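Local coordinates for GDSL-like protein (Collinsella aerofaciens ATCC 25986, PDB 7BXD), which probably hydrolyses acyl ester bonds, as a member of the GDSL-like lipase and acylhydrolase family with the SGNH hydrolase fold, at residues 60-65 / 236-241; 101-106 / 136-141; 153-158 / 174-179; 114-119 / 180-185. One frame throughout, in Å; residues are numbered along the deposited sequence. Where two conformers were deposited one is given.

Contact 1. Residues 60-65 / 236-241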
# COMPACT_ATOMS: atom_id res chain seq x y z
N ALA A 60 11.60 -5.45 14.44
CA ALA A 60 12.18 -5.08 15.73
C ALA A 60 11.26 -4.13 16.48
O ALA A 60 11.16 -4.20 17.71
CB ALA A 60 13.55 -4.45 15.53
N LEU A 61 10.56 -3.25 15.76
CA LEU A 61 9.67 -2.30 16.41
C LEU A 61 8.50 -3.01 17.07
O LEU A 61 7.88 -2.47 18.00
CB LEU A 61 9.16 -1.24 15.42
CG LEU A 61 10.21 -0.25 14.91
CD1 LEU A 61 9.66 0.56 13.75
CD2 LEU A 61 10.72 0.65 16.05
N LEU A 62 8.14 -4.19 16.57
CA LEU A 62 7.05 -4.98 17.10
C LEU A 62 7.54 -6.08 18.04
O LEU A 62 6.76 -6.96 18.40
CB LEU A 62 6.22 -5.57 15.95
CG LEU A 62 5.49 -4.54 15.08
CD1 LEU A 62 4.84 -5.27 13.93
CD2 LEU A 62 4.49 -3.73 15.89
N GLY A 63 8.79 -6.03 18.48
CA GLY A 63 9.26 -6.99 19.47
C GLY A 63 9.70 -8.32 18.91
O GLY A 63 9.82 -9.30 19.66
N GLY A 64 9.97 -8.39 17.61
CA GLY A 64 10.54 -9.59 17.05
C GLY A 64 9.70 -10.30 16.00
O GLY A 64 9.99 -11.44 15.65
N ALA A 65 8.67 -9.64 15.46
CA ALA A 65 7.91 -10.21 14.36
C ALA A 65 8.83 -10.48 13.16
O ALA A 65 9.82 -9.79 12.93
CB ALA A 65 6.82 -9.23 13.92
N GLY A 236 0.34 2.05 14.10
CA GLY A 236 -0.95 1.73 13.52
C GLY A 236 -1.33 0.28 13.69
O GLY A 236 -2.49 -0.04 13.96
N LEU A 237 -0.38 -0.63 13.47
CA LEU A 237 -0.67 -2.06 13.60
C LEU A 237 -0.98 -2.43 15.04
O LEU A 237 -1.91 -3.20 15.30
CB LEU A 237 0.50 -2.90 13.08
CG LEU A 237 0.64 -3.07 11.57
CD1 LEU A 237 1.98 -3.69 11.20
CD2 LEU A 237 -0.54 -3.90 11.04
N THR A 238 -0.21 -1.90 15.98
CA THR A 238 -0.46 -2.14 17.40
C THR A 238 -1.84 -1.63 17.80
O THR A 238 -2.48 -2.19 18.69
CB THR A 238 0.68 -1.50 18.22
OG1 THR A 238 1.94 -2.16 17.90
CG2 THR A 238 0.46 -1.61 19.71
N ALA A 239 -2.31 -0.55 17.17
CA ALA A 239 -3.60 0.04 17.50
C ALA A 239 -4.78 -0.82 17.05
O ALA A 239 -5.85 -0.72 17.65
CB ALA A 239 -3.72 1.46 16.92
N VAL A 240 -4.60 -1.67 16.05
CA VAL A 240 -5.70 -2.46 15.49
C VAL A 240 -5.51 -3.97 15.64
O VAL A 240 -6.44 -4.72 15.35
CB VAL A 240 -6.07 -2.09 14.03
CG1 VAL A 240 -6.45 -0.61 13.93
CG2 VAL A 240 -4.94 -2.46 13.08
N CYS A 241 -4.31 -4.44 16.03
CA CYS A 241 -4.05 -5.86 16.25
C CYS A 241 -3.45 -6.07 17.62
O CYS A 241 -2.63 -5.27 18.08
CB CYS A 241 -3.01 -6.44 15.28
SG CYS A 241 -3.36 -6.30 13.57

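Contact 2. Residues 101-106 / 136-141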
# COMPACT_ATOMS: atom_id res chain seq x y z
N TYR A 101 -1.57 -10.13 7.19
CA TYR A 101 -1.36 -9.56 5.86
C TYR A 101 -1.58 -8.07 5.94
O TYR A 101 -2.61 -7.61 6.45
CB TYR A 101 -2.32 -10.16 4.82
CG TYR A 101 -1.87 -11.56 4.52
CD1 TYR A 101 -2.18 -12.60 5.37
CD2 TYR A 101 -1.00 -11.84 3.44
CE1 TYR A 101 -1.67 -13.89 5.18
CE2 TYR A 101 -0.46 -13.10 3.24
CZ TYR A 101 -0.79 -14.12 4.12
OH TYR A 101 -0.25 -15.37 3.99
N VAL A 102 -0.60 -7.31 5.44
CA VAL A 102 -0.68 -5.84 5.37
C VAL A 102 -0.66 -5.48 3.89
O VAL A 102 0.34 -5.72 3.20
CB VAL A 102 0.50 -5.19 6.11
CG1 VAL A 102 0.44 -3.67 5.96
CG2 VAL A 102 0.50 -5.58 7.60
N VAL A 103 -1.78 -4.92 3.39
CA VAL A 103 -1.92 -4.61 1.96
C VAL A 103 -1.87 -3.09 1.82
O VAL A 103 -2.71 -2.39 2.40
CB VAL A 103 -3.23 -5.17 1.37
CG1 VAL A 103 -3.30 -4.84 -0.11
CG2 VAL A 103 -3.34 -6.69 1.63
N PHE A 104 -0.89 -2.59 1.06
CA PHE A 104 -0.59 -1.17 0.97
C PHE A 104 -0.40 -0.83 -0.51
O PHE A 104 0.63 -1.16 -1.09
CB PHE A 104 0.70 -0.95 1.77
CG PHE A 104 1.23 0.47 1.84
CD1 PHE A 104 0.40 1.60 1.79
CD2 PHE A 104 2.60 0.66 2.02
CE1 PHE A 104 0.93 2.87 1.92
CE2 PHE A 104 3.14 1.94 2.15
CZ PHE A 104 2.29 3.05 2.09
N GLY A 105 -1.42 -0.26 -1.14
CA GLY A 105 -1.34 0.04 -2.56
C GLY A 105 -2.41 1.02 -2.96
O GLY A 105 -3.22 1.46 -2.13
N GLY A 106 -2.41 1.37 -4.25
CA GLY A 106 -3.44 2.19 -4.84
C GLY A 106 -2.93 3.47 -5.48
O GLY A 106 -3.64 4.05 -6.31
N ARG A 136 -11.57 -10.96 -0.56
CA ARG A 136 -12.16 -12.31 -0.63
C ARG A 136 -11.08 -13.37 -0.77
O ARG A 136 -11.17 -14.46 -0.19
CB ARG A 136 -13.15 -12.39 -1.80
CG ARG A 136 -14.45 -11.61 -1.58
CD ARG A 136 -15.43 -11.86 -2.75
NE ARG A 136 -15.03 -11.21 -4.00
CZ ARG A 136 -14.57 -11.82 -5.11
NH1 ARG A 136 -14.43 -13.14 -5.15
NH2 ARG A 136 -14.25 -11.10 -6.18
N THR A 137 -10.07 -13.09 -1.60
CA THR A 137 -9.15 -14.15 -2.00
C THR A 137 -8.07 -14.36 -0.94
O THR A 137 -7.64 -15.49 -0.68
CB THR A 137 -8.59 -13.85 -3.40
OG1 THR A 137 -9.70 -13.66 -4.29
CG2 THR A 137 -7.73 -15.01 -3.91
N ILE A 138 -7.60 -13.27 -0.31
CA ILE A 138 -6.71 -13.43 0.84
C ILE A 138 -7.41 -14.27 1.90
O ILE A 138 -6.80 -15.18 2.50
CB ILE A 138 -6.27 -12.06 1.40
CG1 ILE A 138 -5.30 -11.37 0.43
CG2 ILE A 138 -5.67 -12.21 2.81
CD1 ILE A 138 -5.04 -9.88 0.73
N THR A 139 -8.70 -13.99 2.15
CA THR A 139 -9.40 -14.74 3.18
C THR A 139 -9.55 -16.20 2.79
O THR A 139 -9.40 -17.10 3.63
CB THR A 139 -10.76 -14.09 3.48
OG1 THR A 139 -10.56 -12.71 3.84
CG2 THR A 139 -11.45 -14.83 4.63
N ALA A 140 -9.79 -16.48 1.50
CA ALA A 140 -9.94 -17.86 1.07
C ALA A 140 -8.65 -18.64 1.24
O ALA A 140 -8.69 -19.82 1.61
CB ALA A 140 -10.43 -17.90 -0.39
N ARG A 141 -7.50 -18.02 0.95
CA ARG A 141 -6.25 -18.76 0.97
C ARG A 141 -5.59 -18.72 2.34
O ARG A 141 -4.73 -19.55 2.64
CB ARG A 141 -5.34 -18.22 -0.12
CG ARG A 141 -4.73 -16.86 0.17
CD ARG A 141 -4.21 -16.17 -1.11
NE ARG A 141 -3.09 -16.92 -1.72
CZ ARG A 141 -1.80 -16.74 -1.43
NH1 ARG A 141 -1.43 -15.83 -0.53
NH2 ARG A 141 -0.87 -17.50 -2.03

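Contact 3. Residues 153-158 / 174-179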
# COMPACT_ATOMS: atom_id res chain seq x y z
N CYS A 153 -0.20 6.42 0.45
CA CYS A 153 0.28 7.73 0.89
C CYS A 153 0.07 8.79 -0.19
O CYS A 153 0.01 8.51 -1.40
CB CYS A 153 1.77 7.65 1.24
SG CYS A 153 2.00 6.74 2.80
N LYS A 154 0.04 10.05 0.25
CA LYS A 154 0.01 11.17 -0.68
C LYS A 154 1.32 11.30 -1.46
O LYS A 154 2.39 10.81 -1.06
CB LYS A 154 -0.30 12.46 0.07
CG LYS A 154 -1.76 12.48 0.55
CD LYS A 154 -2.19 13.85 1.03
CE LYS A 154 -3.69 13.97 1.37
NZ LYS A 154 -4.02 13.23 2.63
N THR A 155 1.21 12.01 -2.58
CA THR A 155 2.34 12.34 -3.44
C THR A 155 2.16 13.77 -3.93
O THR A 155 1.03 14.22 -4.19
CB THR A 155 2.46 11.39 -4.63
OG1 THR A 155 3.53 11.81 -5.48
CG2 THR A 155 1.21 11.25 -5.48
N SER A 156 3.27 14.46 -4.08
CA SER A 156 3.25 15.77 -4.72
C SER A 156 3.40 15.69 -6.23
O SER A 156 3.48 16.73 -6.88
CB SER A 156 4.32 16.69 -4.12
OG SER A 156 5.59 16.08 -4.15
N GLY A 157 3.42 14.48 -6.79
CA GLY A 157 3.46 14.27 -8.22
C GLY A 157 4.87 14.02 -8.74
O GLY A 157 5.88 14.38 -8.12
N LYS A 158 4.94 13.43 -9.92
CA LYS A 158 6.22 13.24 -10.59
C LYS A 158 5.89 13.34 -12.08
O LYS A 158 5.69 12.36 -12.79
CB LYS A 158 6.86 11.91 -10.19
CG LYS A 158 8.32 11.82 -10.55
CD LYS A 158 8.94 10.60 -9.88
CE LYS A 158 10.38 10.52 -10.20
NZ LYS A 158 10.93 9.30 -9.62
N LEU A 174 -10.46 12.01 -11.83
CA LEU A 174 -10.58 11.64 -10.43
C LEU A 174 -9.35 12.09 -9.66
O LEU A 174 -8.24 12.11 -10.20
CB LEU A 174 -10.71 10.11 -10.27
CG LEU A 174 -11.95 9.49 -10.92
CD1 LEU A 174 -11.85 7.99 -10.89
CD2 LEU A 174 -13.19 9.98 -10.16
N THR A 175 -9.53 12.43 -8.38
CA THR A 175 -8.36 12.64 -7.52
C THR A 175 -8.06 11.35 -6.74
O THR A 175 -8.82 10.37 -6.74
CB THR A 175 -8.55 13.78 -6.51
OG1 THR A 175 -9.48 13.32 -5.54
CG2 THR A 175 -9.04 15.09 -7.16
N GLN A 176 -6.92 11.36 -6.04
CA GLN A 176 -6.56 10.18 -5.27
C GLN A 176 -7.58 9.88 -4.18
O GLN A 176 -7.77 8.72 -3.81
CB GLN A 176 -5.17 10.39 -4.69
CG GLN A 176 -4.60 9.14 -4.04
CD GLN A 176 -3.13 9.29 -3.64
OE1 GLN A 176 -2.42 10.08 -4.25
NE2 GLN A 176 -2.67 8.52 -2.66
N ALA A 177 -8.22 10.92 -3.64
CA ALA A 177 -9.22 10.73 -2.60
C ALA A 177 -10.35 9.82 -3.03
O ALA A 177 -10.91 9.10 -2.19
CB ALA A 177 -9.78 12.07 -2.14
N ALA A 178 -10.73 9.82 -4.33
CA ALA A 178 -11.79 8.92 -4.78
C ALA A 178 -11.37 7.46 -4.61
O ALA A 178 -12.20 6.59 -4.29
CB ALA A 178 -12.14 9.21 -6.24
N TYR A 179 -10.09 7.16 -4.92
CA TYR A 179 -9.58 5.80 -4.75
C TYR A 179 -9.50 5.44 -3.26
O TYR A 179 -9.85 4.31 -2.87
CB TYR A 179 -8.21 5.65 -5.44
CG TYR A 179 -8.31 5.75 -6.95
CD1 TYR A 179 -8.42 7.00 -7.58
CD2 TYR A 179 -8.33 4.60 -7.72
CE1 TYR A 179 -8.55 7.08 -8.96
CE2 TYR A 179 -8.47 4.67 -9.12
CZ TYR A 179 -8.59 5.92 -9.73
OH TYR A 179 -8.71 6.05 -11.09

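Contact 4. Residues 114-119 / 180-185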
# COMPACT_ATOMS: atom_id res chain seq x y z
N VAL A 114 -6.75 3.56 -13.56
CA VAL A 114 -7.62 2.40 -13.37
C VAL A 114 -9.05 2.88 -13.19
O VAL A 114 -9.31 3.74 -12.32
CB VAL A 114 -7.15 1.60 -12.15
CG1 VAL A 114 -8.22 0.63 -11.66
CG2 VAL A 114 -5.86 0.88 -12.50
N PRO A 115 -10.01 2.39 -13.97
CA PRO A 115 -11.41 2.80 -13.76
C PRO A 115 -11.86 2.49 -12.33
O PRO A 115 -11.56 1.43 -11.78
CB PRO A 115 -12.18 1.97 -14.79
CG PRO A 115 -11.16 1.61 -15.86
CD PRO A 115 -9.89 1.39 -15.05
N LEU A 116 -12.63 3.41 -11.75
CA LEU A 116 -13.00 3.23 -10.34
C LEU A 116 -14.02 2.12 -10.15
O LEU A 116 -13.89 1.30 -9.24
CB LEU A 116 -13.50 4.57 -9.80
CG LEU A 116 -13.58 4.70 -8.29
CD1 LEU A 116 -12.16 4.77 -7.68
CD2 LEU A 116 -14.38 5.94 -7.88
N GLY A 117 -15.07 2.10 -10.99
CA GLY A 117 -16.26 1.29 -10.77
C GLY A 117 -17.10 1.84 -9.63
O GLY A 117 -16.96 2.99 -9.21
N GLU A 118 -18.00 0.98 -9.13
CA GLU A 118 -18.91 1.31 -8.04
C GLU A 118 -18.79 0.23 -6.97
O GLU A 118 -18.43 -0.91 -7.26
CB GLU A 118 -20.38 1.26 -8.50
CG GLU A 118 -20.78 2.26 -9.53
CD GLU A 118 -22.26 2.12 -9.87
OE1 GLU A 118 -22.65 2.62 -10.90
OE2 GLU A 118 -23.02 1.44 -9.13
N LEU A 119 -19.18 0.58 -5.74
CA LEU A 119 -19.20 -0.40 -4.66
C LEU A 119 -20.13 -1.55 -5.05
O LEU A 119 -21.30 -1.33 -5.41
CB LEU A 119 -19.68 0.26 -3.37
CG LEU A 119 -19.73 -0.62 -2.12
CD1 LEU A 119 -18.36 -1.19 -1.77
CD2 LEU A 119 -20.32 0.15 -0.92
N VAL A 180 -9.04 6.37 -2.42
CA VAL A 180 -9.01 6.11 -0.98
C VAL A 180 -10.40 5.80 -0.46
O VAL A 180 -10.60 4.85 0.30
CB VAL A 180 -8.34 7.28 -0.23
CG1 VAL A 180 -8.40 7.06 1.25
CG2 VAL A 180 -6.85 7.44 -0.69
N ARG A 181 -11.40 6.61 -0.85
CA ARG A 181 -12.77 6.38 -0.39
C ARG A 181 -13.25 5.02 -0.83
O ARG A 181 -13.91 4.30 -0.07
CB ARG A 181 -13.67 7.48 -0.93
CG ARG A 181 -13.62 8.76 -0.14
CD ARG A 181 -14.82 9.69 -0.47
NE ARG A 181 -14.99 9.93 -1.91
CZ ARG A 181 -14.36 10.85 -2.62
NH1 ARG A 181 -13.51 11.68 -2.03
NH2 ARG A 181 -14.59 10.95 -3.92
N ALA A 182 -12.95 4.64 -2.08
CA ALA A 182 -13.39 3.32 -2.56
C ALA A 182 -12.78 2.22 -1.69
O ALA A 182 -13.46 1.26 -1.30
CB ALA A 182 -12.98 3.15 -4.02
N MET A 183 -11.48 2.32 -1.40
CA MET A 183 -10.82 1.33 -0.56
C MET A 183 -11.50 1.25 0.80
O MET A 183 -11.77 0.16 1.31
CB MET A 183 -9.35 1.70 -0.39
CG MET A 183 -8.59 0.72 0.53
SD MET A 183 -6.83 1.10 0.67
CE MET A 183 -6.26 0.57 -0.92
N LEU A 184 -11.77 2.41 1.40
CA LEU A 184 -12.42 2.41 2.71
C LEU A 184 -13.80 1.77 2.66
O LEU A 184 -14.21 1.08 3.62
CB LEU A 184 -12.51 3.84 3.28
CG LEU A 184 -11.15 4.48 3.59
CD1 LEU A 184 -11.32 5.91 4.02
CD2 LEU A 184 -10.39 3.72 4.64
N GLU A 185 -14.56 2.00 1.59
CA GLU A 185 -15.91 1.43 1.50
C GLU A 185 -15.86 -0.09 1.35
O GLU A 185 -16.68 -0.80 1.95
CB GLU A 185 -16.66 2.07 0.34
CG GLU A 185 -17.02 3.53 0.64
CD GLU A 185 -17.64 4.24 -0.54
OE1 GLU A 185 -17.85 3.61 -1.60
OE2 GLU A 185 -17.95 5.44 -0.40

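Contact 1. Residues 60-65 / 236-241
Leu62 stands at the Schellman motif that ends helix 55-61, and from there it packs against Leu237 and Thr238 near the C-terminal end of helix 223-240. Leu62 is the first residue to leave the helical backbone. Gly63 follows at positive phi (83°) as the C-prime residue, and its N bonds to Ala60 O at 3.1 Å. At these backbone angles a side chain would run into the preceding carbonyl O, which explains the glycine. The Leu62 side chain points toward the other segment. Its two methyl groups have different neighbours. CD1 meets CD1 of Leu237 at 4.3 Å, a loose methyl-to-methyl contact. CD2 lies 3.6 Å from OG1 of Thr238, a carbon-to-hydroxyl contact of the van der Waals kind. The side chains of Leu62 and Thr238 run past each other in opposite directions.

The Thr238 hydroxyl is turned back along its own helix. OG1 lies anti to the carbonyl carbon (chi1 -64°), where it bonds to Ala234 O one turn earlier. Backbone bonds hold the last turn too: Leu237 O accepts from Cys241 N at 2.8 Å and from Val240 N. Leu62 also touches Leu26, Ile31 of strand 30-35 and Ala234, while Leu237 reaches Val148 of strand 146-150. With its hydroxyl bonded to Ala234 O, Thr238 can lie beside a leucine methyl, so the two segments meet through van der Waals contact, with no hydrogen bond between them.

Contact 2. Residues 101-106 / 136-141
Ile138 of helix 127-141 points at strand 100-104 and meets it with two branches. The longer branch ends at CD1, which comes within 3.7 Å of CG2 of Val103. These two side chains reach toward each other and touch tip to tip. CG1 of Ile138 lies anti to its carbonyl carbon (chi1 -71°), and the chain runs on nearly straight from there, carrying CD1 out to the strand. The shorter branch, CG2, approaches Tyr101 obliquely, 4.2 Å from ring atom CG. Ile138 therefore sits against two strand residues that share one side of the sheet. Val102 and Phe104 alternate with them and point to the other side.

Val103 offers only one of its methyls here. CG1 is anti to its backbone N (chi1 -179°), which leaves CG2 as the branch that faces the helix. The Tyr101 ring presents its base to Ile138, while its hydroxyl bonds to Asp95 O and Ala98 N. Arg141, one turn after Ile138, starts off to the flank; only the end of its side chain comes nearer the strand, and its NH2 bonds to Ile94 O.

The strand itself is paired with strand 146-150, where Tyr101 and Val103 make backbone bonds. Helix 127-141 lies between these two parallel neighbours in the chain, so the contact belongs to a beta-alpha-beta crossover of the SGNH hydrolase fold. All three touching residues are buried. Helix and strand meet here through methyls and the carbon base of a ring, and no hydrogen bond crosses; the polar end of the tyrosine is satisfied by backbone atoms beyond the contact.

Contact 3. Residues 153-158 / 174-179
Gln176, in the first turn of helix 176-189, gives a hydrogen bond from NE2 to Cys153 O at 3.0 Å. The bond is nearly straight at hydrogen, 164°. The oxygen lies in the plane of the glutamine amide, but the donor stands well above the carbonyl plane of Cys153 and does not follow a lone pair. The side chain is extended, with CG anti to the backbone N (chi1 -171°), and this carries the amide across to the loop. Its other end, OE1, lies 4.0 Å from CG2 of Thr155. The two side chains cross at about a right angle.

The second shell fixes both partners. Ser166 OG bonds to Gln176 OE1 and also to Thr155 N, linking the amide to the loop a second time. Thr155 OG1 accepts from Gly157 N at 3.0 Å, forming an ST turn, and bonds to Gly218 O. Gly218 follows Asp217 in a sequence resembling the DxxH signature of SGNH hydrolases. On the helix side, Thr175 is the N-cap, with a weak capping bond to Ala177 N.

A leucine here would probably leave Cys153 O and Ser166 OG without their amide partners and free the loop to shift. With both ends of the amide engaged, a single buried side chain ties the loop after strand 146-150 to the start of the helix through hydrogen bonds.

Contact 4. Residues 114-119 / 180-185
Leu116 lays its CD1 methyl against CB of Ala182, 4.1 Å away. Its CG is anti to the backbone N (chi1 -164°), which sends the branched end from the loop toward the helix. The alanine offers a single methyl, and the leucine meets it at ordinary van der Waals distance.

Leu119 makes the second touch, three residues on. Its CD1 lies 4.1 Å from the backbone O of Glu185, so the methyl rests on the helix main chain. Its CB comes within 4.2 Å of OE1 of the same glutamate. Neither is a polar bond. The carboxylate has its own partner, Tyr128 OH, which bonds to Glu185 OE1. No hydrogen bond joins the two segments.

Tyr128 touches Leu116, Leu119 and Ala182 as well, and Phe127 also meets Ala182. The loop 114-119, which follows helix 107-111, packs against both the middle of helix 176-189 and the start of helix 127-141, which themselves meet at Ala182. Backbone bonds of Pro115 with Phe127 and of Leu116 with Tyr128 bind it to the latter helix.

How the contacts relate
Contact 2 joins a strand of the central sheet to a helix on one face; contact 1 reaches the other face, where Leu237 CD2 meets Val102 CG2. Both rest on van der Waals contacts, contact 1 with one hydroxyl among the touching atoms and one exposed residue; contact 2 is buried throughout. Contacts 3 and 4 share helix 176-189, the first at its start and the second further along. Tyr179 OH probably hydrogen-bonds Val114 O at 2.7 Å between them. Contact 3 is buried yet polar, and alone has a hydrogen bond between its segments. Contact 4 lies partly at the surface and rests on leucine side chains. Phe104 against Cys153 joins contact 2 to contact 3.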